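Local structure of putative acetyltransferase (Nocardia farcinica, 3D9W) at residues A[36-41]-A[124-129]; A[238-243]-A[264-269]. The protein is an arylamine N-acetyltransferase, an enzyme that probably transfers acetyl groups from acetyl-CoA to arylamines. One frame throughout, in Å; residues are numbered along the deposited sequence.

Contact 1: A[36-41]-A[124-129]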
loop_
_atom_site.group_PDB
_atom_site.type_symbol
_atom_site.label_atom_id
_atom_site.label_comp_id
_atom_site.label_asym_id
_atom_site.label_seq_id
_atom_site.Cartn_x
_atom_site.Cartn_y
_atom_site.Cartn_z
ATOM N N ALA A 36 -4.791 -17.026 -10.941
ATOM C CA ALA A 36 -3.571 -16.786 -11.704
ATOM C C ALA A 36 -3.436 -15.300 -12.007
ATOM O O ALA A 36 -2.347 -14.728 -11.909
ATOM C CB ALA A 36 -3.586 -17.586 -12.989
ATOM N N THR A 37 -4.550 -14.676 -12.369
ATOM C CA THR A 37 -4.570 -13.253 -12.665
ATOM C C THR A 37 -4.325 -12.437 -11.393
ATOM O O THR A 37 -3.510 -11.512 -11.382
ATOM C CB THR A 37 -5.923 -12.849 -13.284
ATOM O OG1 THR A 37 -5.929 -13.215 -14.668
ATOM C CG2 THR A 37 -6.169 -11.348 -13.137
ATOM N N LEU A 38 -5.029 -12.787 -10.318
ATOM C CA LEU A 38 -4.876 -12.070 -9.056
ATOM C C LEU A 38 -3.441 -12.105 -8.581
ATOM O O LEU A 38 -2.923 -11.109 -8.096
ATOM C CB LEU A 38 -5.779 -12.663 -7.976
ATOM C CG LEU A 38 -5.863 -11.880 -6.665
ATOM C CD1 LEU A 38 -6.454 -10.506 -6.907
ATOM C CD2 LEU A 38 -6.713 -12.653 -5.694
ATOM N N ARG A 39 -2.796 -13.253 -8.716
ATOM C CA ARG A 39 -1.410 -13.374 -8.290
ATOM C C ARG A 39 -0.487 -12.492 -9.117
ATOM O O ARG A 39 0.591 -12.134 -8.658
ATOM C CB ARG A 39 -0.946 -14.829 -8.364
ATOM C CG ARG A 39 -1.364 -15.686 -7.173
ATOM C CD ARG A 39 -0.929 -17.130 -7.381
ATOM N NE ARG A 39 0.494 -17.254 -7.732
ATOM C CZ ARG A 39 1.486 -17.413 -6.857
ATOM N NH1 ARG A 39 1.230 -17.476 -5.553
ATOM N NH2 ARG A 39 2.737 -17.507 -7.293
ATOM N N GLU A 40 -0.907 -12.134 -10.331
ATOM C CA GLU A 40 -0.073 -11.271 -11.171
ATOM C C GLU A 40 -0.429 -9.805 -10.982
ATOM O O GLU A 40 0.434 -8.938 -11.030
ATOM C CB GLU A 40 -0.209 -11.619 -12.649
ATOM C CG GLU A 40 0.959 -11.091 -13.467
ATOM C CD GLU A 40 0.651 -11.035 -14.946
ATOM O OE1 GLU A 40 0.021 -11.997 -15.452
ATOM O OE2 GLU A 40 1.044 -10.039 -15.599
ATOM N N LEU A 41 -1.708 -9.531 -10.773
ATOM C CA LEU A 41 -2.150 -8.169 -10.562
ATOM C C LEU A 41 -1.414 -7.612 -9.354
ATOM O O LEU A 41 -0.823 -6.535 -9.418
ATOM C CB LEU A 41 -3.659 -8.139 -10.327
ATOM C CG LEU A 41 -4.538 -8.522 -11.525
ATOM C CD1 LEU A 41 -6.022 -8.441 -11.148
ATOM C CD2 LEU A 41 -4.249 -7.576 -12.680
ATOM N N VAL A 124 -10.307 -10.580 -1.225
ATOM C CA VAL A 124 -10.665 -10.947 -2.594
ATOM C C VAL A 124 -11.048 -12.413 -2.832
ATOM O O VAL A 124 -10.476 -13.328 -2.231
ATOM C CB VAL A 124 -9.491 -10.583 -3.542
ATOM C CG1 VAL A 124 -9.901 -10.715 -4.997
ATOM C CG2 VAL A 124 -9.012 -9.184 -3.233
ATOM N N THR A 125 -12.004 -12.624 -3.737
ATOM C CA THR A 125 -12.477 -13.966 -4.092
ATOM C C THR A 125 -12.408 -14.197 -5.608
ATOM O O THR A 125 -12.891 -13.377 -6.388
ATOM C CB THR A 125 -13.923 -14.167 -3.644
ATOM O OG1 THR A 125 -14.773 -13.254 -4.353
ATOM C CG2 THR A 125 -14.044 -13.920 -2.149
ATOM N N THR A 126 -11.811 -15.314 -6.020
ATOM C CA THR A 126 -11.693 -15.610 -7.440
ATOM C C THR A 126 -12.851 -16.465 -7.931
ATOM O O THR A 126 -13.761 -16.801 -7.169
ATOM C CB THR A 126 -10.361 -16.337 -7.777
ATOM O OG1 THR A 126 -10.485 -17.749 -7.532
ATOM C CG2 THR A 126 -9.223 -15.754 -6.944
ATOM N N ALA A 127 -12.804 -16.822 -9.211
ATOM C CA ALA A 127 -13.859 -17.617 -9.833
ATOM C C ALA A 127 -13.526 -19.110 -9.890
ATOM O O ALA A 127 -14.313 -19.911 -10.405
ATOM C CB ALA A 127 -14.128 -17.089 -11.237
ATOM N N ASP A 128 -12.370 -19.482 -9.348
ATOM C CA ASP A 128 -11.930 -20.869 -9.360
ATOM C C ASP A 128 -12.438 -21.648 -8.151
ATOM O O ASP A 128 -12.742 -22.842 -8.248
ATOM C CB ASP A 128 -10.406 -20.915 -9.389
ATOM C CG ASP A 128 -9.809 -19.864 -10.321
ATOM O OD1 ASP A 128 -10.124 -19.885 -11.534
ATOM O OD2 ASP A 128 -9.030 -19.009 -9.830
ATOM N N ASP A 129 -12.533 -20.978 -7.010
ATOM C CA ASP A 129 -12.993 -21.645 -5.805
ATOM C C ASP A 129 -13.444 -20.653 -4.744
ATOM O O ASP A 129 -13.542 -19.453 -5.005
ATOM C CB ASP A 129 -11.876 -22.529 -5.256
ATOM C CG ASP A 129 -10.649 -21.731 -4.864
ATOM O OD1 ASP A 129 -10.790 -20.867 -3.962
ATOM O OD2 ASP A 129 -9.558 -21.960 -5.454
#

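Contact 2: A[238-243]-A[264-269]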
loop_
_atom_site.group_PDB
_atom_site.type_symbol
_atom_site.label_atom_id
_atom_site.label_comp_id
_atom_site.label_asym_id
_atom_site.label_seq_id
_atom_site.Cartn_x
_atom_site.Cartn_y
_atom_site.Cartn_z
ATOM N N LEU A 238 15.581 11.842 5.995
ATOM C CA LEU A 238 16.835 11.898 5.259
ATOM C C LEU A 238 17.574 10.576 5.416
ATOM O O LEU A 238 18.767 10.480 5.141
ATOM C CB LEU A 238 17.702 13.047 5.762
ATOM C CG LEU A 238 17.203 14.459 5.488
ATOM C CD1 LEU A 238 18.228 15.422 6.035
ATOM C CD2 LEU A 238 17.004 14.684 3.997
ATOM N N THR A 239 16.855 9.553 5.864
ATOM C CA THR A 239 17.443 8.232 6.048
ATOM C C THR A 239 16.992 7.354 4.895
ATOM O O THR A 239 15.798 7.144 4.696
ATOM C CB THR A 239 16.990 7.609 7.374
ATOM O OG1 THR A 239 17.262 8.523 8.436
ATOM C CG2 THR A 239 17.733 6.331 7.645
ATOM N N LEU A 240 17.950 6.861 4.123
ATOM C CA LEU A 240 17.627 6.013 2.987
ATOM C C LEU A 240 17.950 4.566 3.314
ATOM O O LEU A 240 19.090 4.221 3.635
ATOM C CB LEU A 240 18.412 6.456 1.751
ATOM C CG LEU A 240 18.179 5.653 0.470
ATOM C CD1 LEU A 240 16.716 5.678 0.103
ATOM C CD2 LEU A 240 19.007 6.236 -0.647
ATOM N N ILE A 241 16.939 3.713 3.231
ATOM C CA ILE A 241 17.131 2.311 3.537
ATOM C C ILE A 241 16.813 1.424 2.358
ATOM O O ILE A 241 15.883 1.686 1.599
ATOM C CB ILE A 241 16.219 1.858 4.671
ATOM C CG1 ILE A 241 16.099 2.963 5.720
ATOM C CG2 ILE A 241 16.763 0.567 5.278
ATOM C CD1 ILE A 241 15.024 2.701 6.757
ATOM N N THR A 242 17.602 0.371 2.214
ATOM C CA THR A 242 17.390 -0.610 1.170
ATOM C C THR A 242 17.440 -1.934 1.930
ATOM O O THR A 242 18.408 -2.218 2.624
ATOM C CB THR A 242 18.488 -0.564 0.101
ATOM O OG1 THR A 242 18.492 0.721 -0.531
ATOM C CG2 THR A 242 18.231 -1.627 -0.944
ATOM N N GLU A 243 16.381 -2.727 1.813
ATOM C CA GLU A 243 16.276 -3.999 2.510
ATOM C C GLU A 243 16.136 -5.138 1.512
ATOM O O GLU A 243 15.632 -4.935 0.412
ATOM C CB GLU A 243 15.043 -3.967 3.404
ATOM C CG GLU A 243 15.034 -4.979 4.510
ATOM C CD GLU A 243 13.705 -5.009 5.239
ATOM O OE1 GLU A 243 13.056 -3.935 5.333
ATOM O OE2 GLU A 243 13.321 -6.102 5.721
ATOM N N ASN A 264 14.075 10.541 -7.839
ATOM C CA ASN A 264 13.822 10.265 -9.250
ATOM C C ASN A 264 14.307 8.870 -9.654
ATOM O O ASN A 264 13.566 8.093 -10.273
ATOM C CB ASN A 264 14.520 11.309 -10.125
ATOM C CG ASN A 264 14.696 10.843 -11.564
ATOM O OD1 ASN A 264 13.730 10.609 -12.278
ATOM N ND2 ASN A 264 15.941 10.705 -11.989
ATOM N N GLU A 265 15.547 8.554 -9.294
ATOM C CA GLU A 265 16.127 7.270 -9.644
ATOM C C GLU A 265 15.616 6.113 -8.804
ATOM O O GLU A 265 15.268 5.059 -9.337
ATOM C CB GLU A 265 17.646 7.332 -9.524
ATOM C CG GLU A 265 18.271 8.584 -10.110
ATOM C CD GLU A 265 19.776 8.483 -10.219
ATOM O OE1 GLU A 265 20.427 8.052 -9.248
ATOM O OE2 GLU A 265 20.312 8.843 -11.280
ATOM N N LEU A 266 15.569 6.321 -7.491
ATOM C CA LEU A 266 15.128 5.290 -6.559
ATOM C C LEU A 266 13.647 5.174 -6.276
ATOM O O LEU A 266 13.197 4.151 -5.772
ATOM C CB LEU A 266 15.827 5.456 -5.218
ATOM C CG LEU A 266 17.288 5.074 -5.200
ATOM C CD1 LEU A 266 17.586 4.385 -3.877
ATOM C CD2 LEU A 266 17.597 4.140 -6.351
ATOM N N PHE A 267 12.878 6.201 -6.591
ATOM C CA PHE A 267 11.467 6.145 -6.280
ATOM C C PHE A 267 10.556 6.474 -7.440
ATOM O O PHE A 267 9.338 6.522 -7.290
ATOM C CB PHE A 267 11.207 7.061 -5.085
ATOM C CG PHE A 267 11.891 6.599 -3.829
ATOM C CD1 PHE A 267 11.402 5.500 -3.120
ATOM C CD2 PHE A 267 13.051 7.214 -3.388
ATOM C CE1 PHE A 267 12.060 5.018 -1.990
ATOM C CE2 PHE A 267 13.723 6.741 -2.255
ATOM C CZ PHE A 267 13.224 5.641 -1.557
ATOM N N ASP A 268 11.163 6.697 -8.598
ATOM C CA ASP A 268 10.433 6.996 -9.817
ATOM C C ASP A 268 9.333 8.005 -9.600
ATOM O O ASP A 268 8.215 7.851 -10.085
ATOM C CB ASP A 268 9.881 5.706 -10.389
ATOM C CG ASP A 268 10.963 4.704 -10.640
ATOM O OD1 ASP A 268 11.933 5.073 -11.340
ATOM O OD2 ASP A 268 10.858 3.566 -10.132
ATOM N N ILE A 269 9.686 9.038 -8.852
ATOM C CA ILE A 269 8.790 10.124 -8.538
ATOM C C ILE A 269 9.392 11.376 -9.163
ATOM O O ILE A 269 10.579 11.641 -8.998
ATOM C CB ILE A 269 8.665 10.279 -7.012
ATOM C CG1 ILE A 269 7.906 9.076 -6.457
ATOM C CG2 ILE A 269 7.995 11.605 -6.655
ATOM C CD1 ILE A 269 7.745 9.081 -4.964
#

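Contact 1: A[36-41]-A[124-129]
Leu38 faces Val124 and Thr126 where helix 35-48 packs against strand 117-125 of the large antiparallel sheet and the turn that follows it. In the arylamine N-acetyltransferase fold this is consistent with a join between the N-terminal helical domain, which would hold the helix, and the beta domain that comes after it. Near the start of the helix, Thr37 gives its backbone O to both Leu41 N and Glu40 N.

Leu38 carries the contact. Its CG stands anti to the backbone N (chi1 -172°), which sends both methyls off the helix toward the strand, and it meets Val124 tip to tip. CG1 of Val124 lies about equally far from the two branches, 3.8 Å from Leu38 CD2 and 3.9 Å from Leu38 CD1, so one valine methyl sits against the fork of the leucine. CD2 also reaches Thr126, whose CG2 is 4.2 Å from Leu38 CD2; the threonine offers its methyl to the helix, while its hydroxyl bonds within the turn. Leu93 of helix 82-95 and Cys135 of strand 132-135 touch both Leu38 and Val124, and Trp133 touches Leu38 and Thr126, making the leucine part of a buried apolar cluster between helices and sheet.

Beyond the strand, Asp128 OD2 accepts from Leu35 N at the beginning of helix 35-48, tying the turn to that end of the helix. The same oxygen takes a second bond, with Thr126 OG1 donating to Asp128 OD2 over 3.0 Å and approaching from above the carboxylate, 51° out of its plane.

Contact 2: A[238-243]-A[264-269]
Strand 239-243 and the segment 264-269, where helix 259-265 gives way to a turn, stand well apart, the closest alpha carbons being Leu240 CA and Leu266 CA at 9.9 Å, and Leu240, Leu266 and Phe267 span the gap with side chains alone. From the strand comes Leu240: a chi1 of 180° turns CG away from its own amide and carries both methyls out over the gap, where they divide between two partners.

CD2 goes to Leu266: the two leucines meet at a slant, and Leu240 CD2 approaches Leu266 CD1 to 4.0 Å. The other branch goes to the phenylalanine, where Leu240 CD1 lies 3.9 Å from Phe267 CZ and 4.0 Å from Phe267 CE2. This methyl is at the edge of the ring, near its plane, so the ring presents its rim to the leucine and not a face. Leu240 and Phe267 run past one another in opposite directions, the methyl meeting the CZ/CE2 end of the ring rim. The contact is therefore wholly apolar, one forked side chain bridging two consecutive residues, Leu266 and Phe267.

The small antiparallel sheet with its helix is consistent with the C-terminal alpha/beta domain of the family. Around these three side chains, Val262 of helix 259-265 touches both Leu240 and Phe267, and His233 of strand 232-236 touches Leu266 and Phe267. Backbone bonds from Leu240 to Arg252 and from Ile241 to Val234 hold strand 239-243 between strands 249-253 and 232-236, with helix 259-265 and its turn packed on one face of the sheet.

Contacts 1 and 2 share no helix or strand: they lie on opposite sides of the chain's centre, their own centres about 31 Å apart and their nearest atoms about 15 Å. Both are mainly buried, with two of three touching residues buried in each, and each turns on a single leucine, Leu38 from a helix in contact 1 and Leu240 from a strand in contact 2. Contact 1 belongs to the large antiparallel sheet and is aliphatic throughout, with the methyl of the partly exposed Thr126 at its margin. Contact 2 belongs to the smaller sheet and adds an aromatic ring edge; there Leu266 is the partly exposed member.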